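Long-range contacts in protoporphyrinogen oxidase (Exiguobacterium sibiricum, PDB 3LOV), which probably oxidises coproporphyrinogen III to coproporphyrin III with molecular oxygen and FAD, a step of coproporphyrin-dependent heme b biosynthesis: residues K66-L72 with L447-A452; T87-L93 with E326-V332; H99-G104 with L115-L121. All blocks are in the same frame, centred on the assembly; numbering follows the deposited sequence.

Interaction 1: K66-L72 with L447-A452; sequences KHILTDL and LPDCVA. With FAD (flavin-adenine dinucleotide), chain B.
Pro-448, in the first turn of helix 447-463, presses its ring against the stem of Lys-66, with CB of Pro-448 3.4 Å from CB of Lys-66. The lysine, in the loop that leads toward helix 68-75 (phi/psi -88/73), has chi1 m and then trans torsions to its tip. It thus runs over the proline and delivers NZ to Asp-449 (chi1 m): NZ lies 2.9 Å from OD1 and 3.1 Å from OD2 of Asp-449, a salt bridge whose second hydrogen bond is weak. OD2 also accepts from the backbone N of Gly-446. The two short helical segments, 68-72 and 447-452, cross at 74° with axes 9.3 Å apart, and Leu-69 faces Pro-448 at a CA-CA distance of 5.3 Å. Ile-68 (tt) sets CG1 4.2 Å from CG1 of Val-451 and CD1 4.1 Å from CB of Ala-452. Leu-69 (chi1 t, chi2 p) places CD2 3.7 Å from CB of Leu-447, and Leu-72, with the same rotamer, brings CD2 4.1 Å from CG1 of Val-451. Beyond this apolar layer, Leu-72 and Val-451 also meet helix 14-26, whose Thr-15 binds FAD. The arrangement belongs to the FAD site of the flavin-containing amine oxidoreductase family: the amide N of Leu-447 donates to the flavin O2 of FAD at 2.8 Å and 166°. An ion pair at one edge and apolar packing beside it therefore fasten residues 66-72 to the helix turn whose Leu-447 amide holds the isoalloxazine.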
loop_
_atom_site.group_PDB
_atom_site.type_symbol
_atom_site.label_atom_id
_atom_site.label_comp_id
_atom_site.label_asym_id
_atom_site.label_seq_id
_atom_site.Cartn_x
_atom_site.Cartn_y
_atom_site.Cartn_z
ATOM N N LYS A 66 -2.700 -10.714 -7.025
ATOM C CA LYS A 66 -2.638 -11.221 -5.647
ATOM C C LYS A 66 -4.022 -11.711 -5.258
ATOM O O LYS A 66 -4.765 -11.073 -4.484
ATOM C CB LYS A 66 -2.109 -10.135 -4.715
ATOM C CG LYS A 66 -0.661 -9.759 -5.006
ATOM C CD LYS A 66 -0.124 -8.676 -4.039
ATOM C CE LYS A 66 1.338 -8.412 -4.337
ATOM N NZ LYS A 66 2.033 -7.705 -3.245
ATOM N N HIS A 67 -4.373 -12.853 -5.850
ATOM C CA HIS A 67 -5.754 -13.358 -5.928
ATOM C C HIS A 67 -6.327 -13.852 -4.598
ATOM O O HIS A 67 -7.522 -14.168 -4.540
ATOM C CB HIS A 67 -5.821 -14.520 -6.940
ATOM C CG HIS A 67 -5.042 -15.719 -6.505
ATOM N ND1 HIS A 67 -5.571 -16.678 -5.666
ATOM C CD2 HIS A 67 -3.759 -16.083 -6.741
ATOM C CE1 HIS A 67 -4.646 -17.594 -5.426
ATOM N NE2 HIS A 67 -3.549 -17.269 -6.087
ATOM N N ILE A 68 -5.509 -13.917 -3.533
ATOM C CA ILE A 68 -6.044 -14.288 -2.222
ATOM C C ILE A 68 -7.206 -13.370 -1.792
ATOM O O ILE A 68 -8.199 -13.842 -1.234
ATOM C CB ILE A 68 -4.949 -14.365 -1.119
ATOM C CG1 ILE A 68 -5.513 -15.044 0.132
ATOM C CG2 ILE A 68 -4.388 -12.967 -0.772
ATOM C CD1 ILE A 68 -4.452 -15.375 1.182
ATOM N N LEU A 69 -7.133 -12.083 -2.139
ATOM C CA LEU A 69 -8.161 -11.138 -1.741
ATOM C C LEU A 69 -9.405 -11.327 -2.635
ATOM O O LEU A 69 -10.543 -11.185 -2.170
ATOM C CB LEU A 69 -7.639 -9.689 -1.796
ATOM C CG LEU A 69 -8.612 -8.563 -1.365
ATOM C CD1 LEU A 69 -9.513 -8.976 -0.183
ATOM C CD2 LEU A 69 -7.852 -7.281 -0.996
ATOM N N THR A 70 -9.172 -11.608 -3.923
ATOM C CA THR A 70 -10.257 -11.990 -4.849
ATOM C C THR A 70 -10.995 -13.206 -4.315
ATOM O O THR A 70 -12.211 -13.205 -4.233
ATOM C CB THR A 70 -9.712 -12.291 -6.242
ATOM O OG1 THR A 70 -8.810 -11.246 -6.649
ATOM C CG2 THR A 70 -10.895 -12.420 -7.267
ATOM N N ASP A 71 -10.239 -14.203 -3.869
ATOM C CA ASP A 71 -10.820 -15.425 -3.335
ATOM C C ASP A 71 -11.658 -15.191 -2.062
ATOM O O ASP A 71 -12.779 -15.733 -1.921
ATOM C CB ASP A 71 -9.724 -16.429 -3.036
ATOM C CG ASP A 71 -9.065 -16.968 -4.275
ATOM O OD1 ASP A 71 -9.700 -16.991 -5.346
ATOM O OD2 ASP A 71 -7.901 -17.388 -4.156
ATOM N N LEU A 72 -11.131 -14.366 -1.151
ATOM C CA LEU A 72 -11.864 -13.966 0.051
ATOM C C LEU A 72 -13.134 -13.247 -0.354
ATOM O O LEU A 72 -14.216 -13.514 0.203
ATOM C CB LEU A 72 -10.994 -13.084 0.978
ATOM C CG LEU A 72 -11.600 -12.641 2.301
ATOM C CD1 LEU A 72 -11.939 -13.921 3.104
ATOM C CD2 LEU A 72 -10.636 -11.622 3.128
ATOM N N LEU A 447 -3.227 -4.596 0.608
ATOM C CA LEU A 447 -4.376 -5.288 1.172
ATOM C C LEU A 447 -4.254 -6.819 1.088
ATOM O O LEU A 447 -4.486 -7.523 2.098
ATOM C CB LEU A 447 -5.684 -4.791 0.572
ATOM C CG LEU A 447 -5.998 -3.351 0.891
ATOM C CD1 LEU A 447 -7.046 -2.805 -0.060
ATOM C CD2 LEU A 447 -6.462 -3.171 2.309
ATOM N N PRO A 448 -3.828 -7.348 -0.082
ATOM C CA PRO A 448 -3.681 -8.797 -0.249
ATOM C C PRO A 448 -2.573 -9.403 0.581
ATOM O O PRO A 448 -2.723 -10.546 1.042
ATOM C CB PRO A 448 -3.355 -8.951 -1.738
ATOM C CG PRO A 448 -3.911 -7.721 -2.350
ATOM C CD PRO A 448 -3.556 -6.664 -1.354
ATOM N N ASP A 449 -1.488 -8.635 0.774
ATOM C CA ASP A 449 -0.365 -9.057 1.617
ATOM C C ASP A 449 -0.794 -9.183 3.082
ATOM O O ASP A 449 -0.385 -10.084 3.796
ATOM C CB ASP A 449 0.815 -8.067 1.517
ATOM C CG ASP A 449 1.364 -7.893 0.053
ATOM O OD1 ASP A 449 1.514 -8.876 -0.673
ATOM O OD2 ASP A 449 1.628 -6.749 -0.352
ATOM N N CYS A 450 -1.571 -8.220 3.537
ATOM C CA CYS A 450 -2.131 -8.227 4.880
ATOM C C CYS A 450 -3.105 -9.378 5.082
ATOM O O CYS A 450 -3.080 -10.070 6.120
ATOM C CB CYS A 450 -2.809 -6.889 5.155
ATOM S SG CYS A 450 -1.602 -5.553 5.418
ATOM N N VAL A 451 -3.937 -9.637 4.086
ATOM C CA VAL A 451 -4.825 -10.787 4.178
ATOM C C VAL A 451 -4.023 -12.090 4.300
ATOM O O VAL A 451 -4.285 -12.873 5.210
ATOM C CB VAL A 451 -5.839 -10.854 3.017
ATOM C CG1 VAL A 451 -6.584 -12.214 3.026
ATOM C CG2 VAL A 451 -6.807 -9.641 3.088
ATOM N N ALA A 452 -3.023 -12.283 3.445
ATOM C CA ALA A 452 -2.124 -13.400 3.556
ATOM C C ALA A 452 -1.407 -13.452 4.898
ATOM O O ALA A 452 -1.104 -14.551 5.425
ATOM C CB ALA A 452 -1.052 -13.366 2.422
HETATM P PA FAD B . -4.792 -0.720 9.788
HETATM O O1A FAD B . -5.735 -0.529 8.649
HETATM O O2A FAD B . -3.903 0.402 10.175
HETATM O O5B FAD B . -5.635 -1.163 11.063
HETATM C C5B FAD B . -5.115 -1.132 12.367
HETATM C C4B FAD B . -6.298 -1.209 13.340
HETATM O O4B FAD B . -5.838 -1.391 14.681
HETATM C C3B FAD B . -7.134 0.053 13.273
HETATM O O3B FAD B . -8.518 -0.237 13.193
HETATM C C2B FAD B . -6.742 0.733 14.571
HETATM O O2B FAD B . -7.752 1.513 15.105
HETATM C C1B FAD B . -6.466 -0.438 15.491
HETATM N N9A FAD B . -5.608 -0.149 16.651
HETATM C C8A FAD B . -4.535 0.701 16.810
HETATM N N7A FAD B . -4.063 0.618 18.079
HETATM C C5A FAD B . -4.841 -0.288 18.747
HETATM C C6A FAD B . -4.834 -0.800 20.046
HETATM N N6A FAD B . -3.909 -0.431 20.928
HETATM N N1A FAD B . -5.787 -1.733 20.422
HETATM C C2A FAD B . -6.711 -2.191 19.514
HETATM N N3A FAD B . -6.700 -1.703 18.219
HETATM C C4A FAD B . -5.803 -0.763 17.859
HETATM N N1 FAD B . -2.996 -1.181 -0.227
HETATM C C2 FAD B . -3.479 -1.679 -1.406
HETATM O O2 FAD B . -3.514 -2.901 -1.607
HETATM N N3 FAD B . -3.904 -0.815 -2.384
HETATM C C4 FAD B . -3.846 0.523 -2.235
HETATM O O4 FAD B . -4.270 1.229 -3.130
HETATM C C4X FAD B . -3.333 1.056 -1.072
HETATM N N5 FAD B . -3.315 2.430 -0.894
HETATM C C5X FAD B . -2.809 2.940 0.305
HETATM C C6 FAD B . -2.744 4.325 0.495
HETATM C C7 FAD B . -2.236 4.851 1.695
HETATM C C7M FAD B . -2.177 6.337 1.896
HETATM C C8 FAD B . -1.824 3.992 2.730
HETATM C C8M FAD B . -1.257 4.516 4.037
HETATM C C9 FAD B . -1.899 2.613 2.559
HETATM C C9A FAD B . -2.384 2.069 1.347
HETATM N N10 FAD B . -2.459 0.682 1.171
HETATM C C10 FAD B . -2.928 0.184 -0.051
HETATM C "C1'" FAD B . -2.008 -0.314 2.214
HETATM C "C2'" FAD B . -3.244 -0.771 3.027
HETATM O "O2'" FAD B . -3.764 0.323 3.686
HETATM C "C3'" FAD B . -2.920 -1.857 4.062
HETATM O "O3'" FAD B . -2.718 -3.052 3.318
HETATM C "C4'" FAD B . -4.032 -2.154 5.100
HETATM O "O4'" FAD B . -4.951 -1.107 5.345
HETATM C "C5'" FAD B . -3.447 -2.482 6.461
HETATM O "O5'" FAD B . -4.484 -2.888 7.317
HETATM P P FAD B . -4.126 -3.349 8.784
HETATM O O1P FAD B . -2.843 -4.136 8.845
HETATM O O2P FAD B . -5.296 -3.958 9.518
HETATM O O3P FAD B . -3.782 -1.946 9.552
#

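Interaction 2: T87-L93 with E326-V332; sequences TSQAFIL and EGTGFVV
A parallel strand pairing inside a mixed beta sheet joins strand 90-94 to strand 329-332, over 230 residues later, flanked by strands 97-100 and 340-345. Residues 90-93 and 329-332 are extended, the axes of these short strands 4.6 Å apart at 27°; loop precedes each, with Thr-328 at phi/psi -82/-32. Phe-91 pairs with Phe-330 (CA-CA 4.4 Å), Ile-92 with Val-331 (5.1 Å) and Leu-93 with Val-332 (4.7 Å). Three hydrogen bonds set this register: Phe-91 N to Gly-329 O, 3.0 Å; Val-331 N to Phe-91 O, 3.1 Å; Leu-93 N to Val-331 O, 2.9 Å. Upstream, Thr-328 N donates to Gln-89 O at 2.9 Å, beside Gly-327, where a CB would clash with that same oxygen. On one face Phe-91 (chi1 m), Phe-330 (chi1 p) and Leu-93 (chi1 t, chi2 p) gather: CB of Phe-91 lies 3.6 Å from CB of Phe-330, and CD2 of Leu-93 3.9 Å from CE1 of Phe-330. Helix 377-392 packs on this face through Ile-391, which touches Phe-330 and Leu-93. The other face carries Ile-92 (mm) and Val-331 (m), with CD1 of Ile-92 3.4 Å from CG2 of Val-331. One water accepts from Ser-88 N at 2.7 Å and hydrogen-bonds Thr-328 OG1 at 2.5 Å.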
loop_
_atom_site.group_PDB
_atom_site.type_symbol
_atom_site.label_atom_id
_atom_site.label_comp_id
_atom_site.label_asym_id
_atom_site.label_seq_id
_atom_site.Cartn_x
_atom_site.Cartn_y
_atom_site.Cartn_z
ATOM N N THR A 87 -7.821 2.027 -17.959
ATOM C CA THR A 87 -6.519 2.549 -18.361
ATOM C C THR A 87 -6.749 3.546 -19.496
ATOM O O THR A 87 -7.620 3.315 -20.336
ATOM C CB THR A 87 -5.615 1.385 -18.826
ATOM O OG1 THR A 87 -6.174 0.762 -19.990
ATOM C CG2 THR A 87 -5.499 0.333 -17.721
ATOM N N SER A 88 -6.003 4.652 -19.526
ATOM C CA SER A 88 -6.039 5.575 -20.696
ATOM C C SER A 88 -4.677 6.261 -20.931
ATOM O O SER A 88 -3.840 5.699 -21.641
ATOM C CB SER A 88 -7.212 6.566 -20.659
ATOM O OG SER A 88 -7.148 7.461 -19.567
ATOM N N GLN A 89 -4.451 7.441 -20.354
ATOM C CA GLN A 89 -3.116 8.045 -20.345
ATOM C C GLN A 89 -2.707 8.506 -18.924
ATOM O O GLN A 89 -3.459 9.200 -18.229
ATOM C CB GLN A 89 -3.014 9.218 -21.353
ATOM C CG GLN A 89 -1.554 9.771 -21.543
ATOM C CD GLN A 89 -0.620 8.826 -22.332
ATOM O OE1 GLN A 89 -0.781 8.636 -23.538
ATOM N NE2 GLN A 89 0.368 8.249 -21.645
ATOM N N ALA A 90 -1.513 8.108 -18.502
ATOM C CA ALA A 90 -0.952 8.640 -17.256
ATOM C C ALA A 90 0.281 9.520 -17.559
ATOM O O ALA A 90 0.886 9.417 -18.643
ATOM C CB ALA A 90 -0.603 7.511 -16.308
ATOM N N PHE A 91 0.651 10.350 -16.577
ATOM C CA PHE A 91 1.634 11.407 -16.763
ATOM C C PHE A 91 2.628 11.431 -15.616
ATOM O O PHE A 91 2.371 10.876 -14.537
ATOM C CB PHE A 91 0.967 12.796 -16.826
ATOM C CG PHE A 91 -0.028 12.980 -17.946
ATOM C CD1 PHE A 91 0.391 13.390 -19.215
ATOM C CD2 PHE A 91 -1.407 12.812 -17.708
ATOM C CE1 PHE A 91 -0.544 13.593 -20.243
ATOM C CE2 PHE A 91 -2.353 13.024 -18.714
ATOM C CZ PHE A 91 -1.923 13.411 -19.994
ATOM N N ILE A 92 3.784 12.019 -15.885
ATOM C CA ILE A 92 4.753 12.440 -14.859
ATOM C C ILE A 92 4.760 13.952 -14.916
ATOM O O ILE A 92 4.925 14.527 -16.004
ATOM C CB ILE A 92 6.230 12.031 -15.114
ATOM C CG1 ILE A 92 6.387 10.556 -15.493
ATOM C CG2 ILE A 92 7.056 12.259 -13.882
ATOM C CD1 ILE A 92 6.283 9.560 -14.325
ATOM N N LEU A 93 4.590 14.575 -13.758
ATOM C CA LEU A 93 4.817 15.996 -13.556
ATOM C C LEU A 93 6.190 16.223 -12.966
ATOM O O LEU A 93 6.503 15.737 -11.869
ATOM C CB LEU A 93 3.787 16.563 -12.578
ATOM C CG LEU A 93 3.761 18.070 -12.292
ATOM C CD1 LEU A 93 3.430 18.886 -13.548
ATOM C CD2 LEU A 93 2.712 18.346 -11.246
ATOM N N GLU A 326 -6.018 15.045 -18.813
ATOM C CA GLU A 326 -6.459 14.282 -20.012
ATOM C C GLU A 326 -6.027 12.802 -19.949
ATOM O O GLU A 326 -5.298 12.305 -20.827
ATOM C CB GLU A 326 -5.944 14.936 -21.326
ATOM C CG GLU A 326 -6.508 16.341 -21.652
ATOM C CD GLU A 326 -8.038 16.394 -21.783
ATOM O OE1 GLU A 326 -8.664 15.406 -22.255
ATOM O OE2 GLU A 326 -8.609 17.450 -21.415
ATOM N N GLY A 327 -6.504 12.102 -18.916
ATOM C CA GLY A 327 -6.120 10.710 -18.661
ATOM C C GLY A 327 -6.516 10.283 -17.253
ATOM O O GLY A 327 -7.333 10.957 -16.613
ATOM N N THR A 328 -5.939 9.190 -16.742
ATOM C CA THR A 328 -6.365 8.681 -15.423
ATOM C C THR A 328 -5.692 9.418 -14.266
ATOM O O THR A 328 -6.297 9.516 -13.204
ATOM C CB THR A 328 -6.142 7.197 -15.267
ATOM O OG1 THR A 328 -4.810 6.879 -15.703
ATOM C CG2 THR A 328 -7.207 6.412 -16.089
ATOM N N GLY A 329 -4.449 9.889 -14.460
ATOM C CA GLY A 329 -3.796 10.755 -13.486
ATOM C C GLY A 329 -2.308 10.941 -13.702
ATOM O O GLY A 329 -1.776 10.628 -14.766
ATOM N N PHE A 330 -1.634 11.474 -12.688
ATOM C CA PHE A 330 -0.197 11.738 -12.774
ATOM C C PHE A 330 0.524 11.515 -11.440
ATOM O O PHE A 330 -0.097 11.648 -10.380
ATOM C CB PHE A 330 0.074 13.162 -13.314
ATOM C CG PHE A 330 -0.454 14.285 -12.439
ATOM C CD1 PHE A 330 0.307 14.789 -11.386
ATOM C CD2 PHE A 330 -1.695 14.880 -12.702
ATOM C CE1 PHE A 330 -0.174 15.803 -10.582
ATOM C CE2 PHE A 330 -2.177 15.916 -11.901
ATOM C CZ PHE A 330 -1.407 16.384 -10.848
ATOM N N VAL A 331 1.815 11.170 -11.523
ATOM C CA VAL A 331 2.738 11.133 -10.376
ATOM C C VAL A 331 3.709 12.337 -10.469
ATOM O O VAL A 331 3.995 12.821 -11.573
ATOM C CB VAL A 331 3.504 9.799 -10.341
ATOM C CG1 VAL A 331 2.557 8.642 -10.033
ATOM C CG2 VAL A 331 4.211 9.544 -11.680
ATOM N N VAL A 332 4.160 12.862 -9.325
ATOM C CA VAL A 332 4.999 14.057 -9.294
ATOM C C VAL A 332 6.446 13.744 -8.896
ATOM O O VAL A 332 6.724 13.064 -7.892
ATOM C CB VAL A 332 4.440 15.119 -8.318
ATOM C CG1 VAL A 332 5.260 16.470 -8.376
ATOM C CG2 VAL A 332 2.955 15.336 -8.595
HETATM O O HOH W 1 -4.230 5.600 -17.784
HETATM O O HOH W 2 0.807 8.858 -13.769
#

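Interaction 3: H99-G104 with L115-L121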
loop_
_atom_site.group_PDB
_atom_site.type_symbol
_atom_site.label_atom_id
_atom_site.label_comp_id
_atom_site.label_asym_id
_atom_site.label_seq_id
_atom_site.Cartn_x
_atom_site.Cartn_y
_atom_site.Cartn_z
ATOM N N HIS A 99 4.352 15.527 -18.532
ATOM C CA HIS A 99 4.784 14.662 -19.624
ATOM C C HIS A 99 3.994 13.373 -19.620
ATOM O O HIS A 99 3.807 12.780 -18.562
ATOM C CB HIS A 99 6.245 14.245 -19.481
ATOM C CG HIS A 99 7.186 15.366 -19.204
ATOM N ND1 HIS A 99 8.037 15.873 -20.162
ATOM C CD2 HIS A 99 7.447 16.049 -18.062
ATOM C CE1 HIS A 99 8.787 16.815 -19.619
ATOM N NE2 HIS A 99 8.448 16.943 -18.350
ATOM N N PRO A 100 3.565 12.903 -20.803
ATOM C CA PRO A 100 2.954 11.576 -20.798
ATOM C C PRO A 100 4.002 10.530 -20.480
ATOM O O PRO A 100 5.181 10.713 -20.816
ATOM C CB PRO A 100 2.423 11.410 -22.230
ATOM C CG PRO A 100 3.143 12.455 -23.070
ATOM C CD PRO A 100 3.944 13.354 -22.160
ATOM N N ILE A 101 3.596 9.475 -19.779
ATOM C CA ILE A 101 4.511 8.375 -19.465
ATOM C C ILE A 101 5.061 7.855 -20.799
ATOM O O ILE A 101 4.300 7.540 -21.702
ATOM C CB ILE A 101 3.801 7.208 -18.712
ATOM C CG1 ILE A 101 3.445 7.597 -17.267
ATOM C CG2 ILE A 101 4.674 5.959 -18.694
ATOM C CD1 ILE A 101 2.779 6.458 -16.464
ATOM N N PRO A 102 6.394 7.763 -20.940
ATOM C CA PRO A 102 6.918 7.355 -22.259
ATOM C C PRO A 102 6.339 6.059 -22.727
ATOM O O PRO A 102 6.204 5.150 -21.929
ATOM C CB PRO A 102 8.407 7.152 -21.996
ATOM C CG PRO A 102 8.702 8.066 -20.917
ATOM C CD PRO A 102 7.484 8.102 -20.017
ATOM N N LYS A 103 6.024 5.942 -24.008
ATOM C CA LYS A 103 5.652 4.624 -24.549
ATOM C C LYS A 103 6.922 3.841 -24.791
ATOM O O LYS A 103 8.034 4.380 -24.666
ATOM C CB LYS A 103 4.866 4.757 -25.854
ATOM C CG LYS A 103 3.474 5.376 -25.701
ATOM C CD LYS A 103 2.433 4.371 -25.181
ATOM C CE LYS A 103 0.984 4.856 -25.421
ATOM N NZ LYS A 103 0.713 6.258 -24.953
ATOM N N GLY A 104 6.754 2.568 -25.136
ATOM C CA GLY A 104 7.866 1.693 -25.462
ATOM C C GLY A 104 8.762 1.302 -24.305
ATOM O O GLY A 104 9.992 1.208 -24.467
ATOM N N LEU A 115 10.381 4.435 -30.018
ATOM C CA LEU A 115 9.141 4.947 -29.434
ATOM C C LEU A 115 9.467 5.686 -28.138
ATOM O O LEU A 115 8.957 6.795 -27.885
ATOM C CB LEU A 115 8.202 3.789 -29.125
ATOM C CG LEU A 115 6.785 3.849 -29.651
ATOM C CD1 LEU A 115 6.795 3.712 -31.190
ATOM C CD2 LEU A 115 6.008 2.720 -28.962
ATOM N N PHE A 116 10.357 5.080 -27.353
ATOM C CA PHE A 116 10.772 5.648 -26.080
ATOM C C PHE A 116 11.434 7.004 -26.217
ATOM O O PHE A 116 11.190 7.903 -25.402
ATOM C CB PHE A 116 11.733 4.737 -25.319
ATOM C CG PHE A 116 12.129 5.306 -24.010
ATOM C CD1 PHE A 116 11.222 5.285 -22.940
ATOM C CD2 PHE A 116 13.359 5.936 -23.856
ATOM C CE1 PHE A 116 11.559 5.866 -21.714
ATOM C CE2 PHE A 116 13.710 6.520 -22.643
ATOM C CZ PHE A 116 12.813 6.493 -21.571
ATOM N N ARG A 117 12.286 7.146 -27.214
ATOM C CA ARG A 117 13.068 8.375 -27.359
ATOM C C ARG A 117 12.279 9.560 -27.959
ATOM O O ARG A 117 12.852 10.623 -28.218
ATOM C CB ARG A 117 14.303 8.100 -28.199
ATOM C CG ARG A 117 15.246 7.113 -27.555
ATOM C CD ARG A 117 16.385 6.752 -28.477
ATOM N NE ARG A 117 17.269 7.896 -28.722
ATOM C CZ ARG A 117 18.555 7.806 -29.067
ATOM N NH1 ARG A 117 19.157 6.626 -29.217
ATOM N NH2 ARG A 117 19.256 8.912 -29.237
ATOM N N GLN A 118 10.983 9.362 -28.185
ATOM C CA GLN A 118 10.055 10.450 -28.444
ATOM C C GLN A 118 9.773 11.283 -27.166
ATOM O O GLN A 118 9.256 12.403 -27.248
ATOM C CB GLN A 118 8.737 9.914 -28.983
ATOM C CG GLN A 118 8.882 9.078 -30.258
ATOM C CD GLN A 118 7.546 8.732 -30.911
ATOM O OE1 GLN A 118 6.499 9.263 -30.540
ATOM N NE2 GLN A 118 7.585 7.842 -31.897
ATOM N N THR A 119 10.094 10.721 -25.995
ATOM C CA THR A 119 9.853 11.399 -24.747
ATOM C C THR A 119 10.595 12.720 -24.582
ATOM O O THR A 119 11.751 12.850 -24.974
ATOM C CB THR A 119 10.204 10.536 -23.542
ATOM O OG1 THR A 119 9.644 11.172 -22.402
ATOM C CG2 THR A 119 11.751 10.336 -23.374
ATOM N N THR A 120 9.884 13.671 -23.964
ATOM C CA THR A 120 10.401 14.962 -23.556
ATOM C C THR A 120 10.899 14.949 -22.102
ATOM O O THR A 120 11.335 15.953 -21.581
ATOM C CB THR A 120 9.291 16.076 -23.739
ATOM O OG1 THR A 120 8.055 15.651 -23.129
ATOM C CG2 THR A 120 9.030 16.358 -25.215
ATOM N N LEU A 121 10.866 13.796 -21.456
ATOM C CA LEU A 121 11.101 13.725 -20.025
ATOM C C LEU A 121 12.593 13.773 -19.749
ATOM O O LEU A 121 13.036 14.253 -18.704
ATOM C CB LEU A 121 10.455 12.438 -19.491
ATOM C CG LEU A 121 10.150 12.142 -18.030
ATOM C CD1 LEU A 121 9.567 13.307 -17.270
ATOM C CD2 LEU A 121 9.184 10.964 -18.041
HETATM O O HOH W 3 6.838 11.193 -22.616
HETATM O O HOH W 4 7.298 7.597 -25.680
#
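The chain reverses direction here: after strand 97-100, the edge of the mixed sheet, it passes through two short strands, 105-106 and 109-110, and helix 113-116, and a type I beta turn, Phe-116 to Thr-119, leads it back along residues 99-104. Leu-115, near the end of that helix, sets CD2 3.9 Å from CB of Lys-103 and 3.9 Å from N of Gly-104. Its carbonyl accepts from a water at 2.9 Å that in turn accepts from Lys-103 N at 2.7 Å. Gly-104 adopts a positive phi of 70°, and a CB there would crowd CB of Leu-115. Phe-116 (chi1 t) approaches Pro-102, CE1 lying 3.4 Å from the proline CB, while its CA makes a CA-H...O contact of 3.3 Å with Lys-103 O; helix 160-172 adds Leu-162 against this ring and Leu-166 against Pro-102. The turn is closed by Thr-119 N donating to Phe-116 O at 3.1 Å. Thr-119 then forms an ST turn, OG1 accepting from Leu-121 N at 3.0 Å; the same OG1 hydrogen-bonds a water, 2.8 Å away, that donates to Pro-100 O at 2.5 Å. Thr-120 reaches His-99, its OG1 3.0 Å from ND1 in a hydrogen bond along the ring edge, while NE2 of His-99 is held by Asp-94 OD1 of the adjoining strand. Leu-121 completes the return: CD2 lies 3.9 Å from CD of Pro-102, and CD1 makes a CH-pi contact over the imidazole face, 3.8 Å from the centroid of the His-99 ring.

Interactions 2 and 3 are neighbours in one sheet, their centres 13 Å apart. Strands 90-94 and 97-100 follow each other in the chain and pair antiparallel: Ile-92 O lies 2.8 Å from His-99 N, and Ala-90 O 2.9 Å from Ile-101 N, both probable hydrogen bonds. Strand 90-94 thus has interaction 2 along one edge and, along the other, strand 97-100, whose end belongs to interaction 3. Interaction 1 stands apart at the flavin, its centre 27 Å from that of interaction 2 and 34 Å from that of interaction 3. It contacts FAD directly, whereas in interaction 2 the side chain of Val-331 remains about 12 Å from the cofactor, and interaction 3 lies remote from the FAD-binding residues.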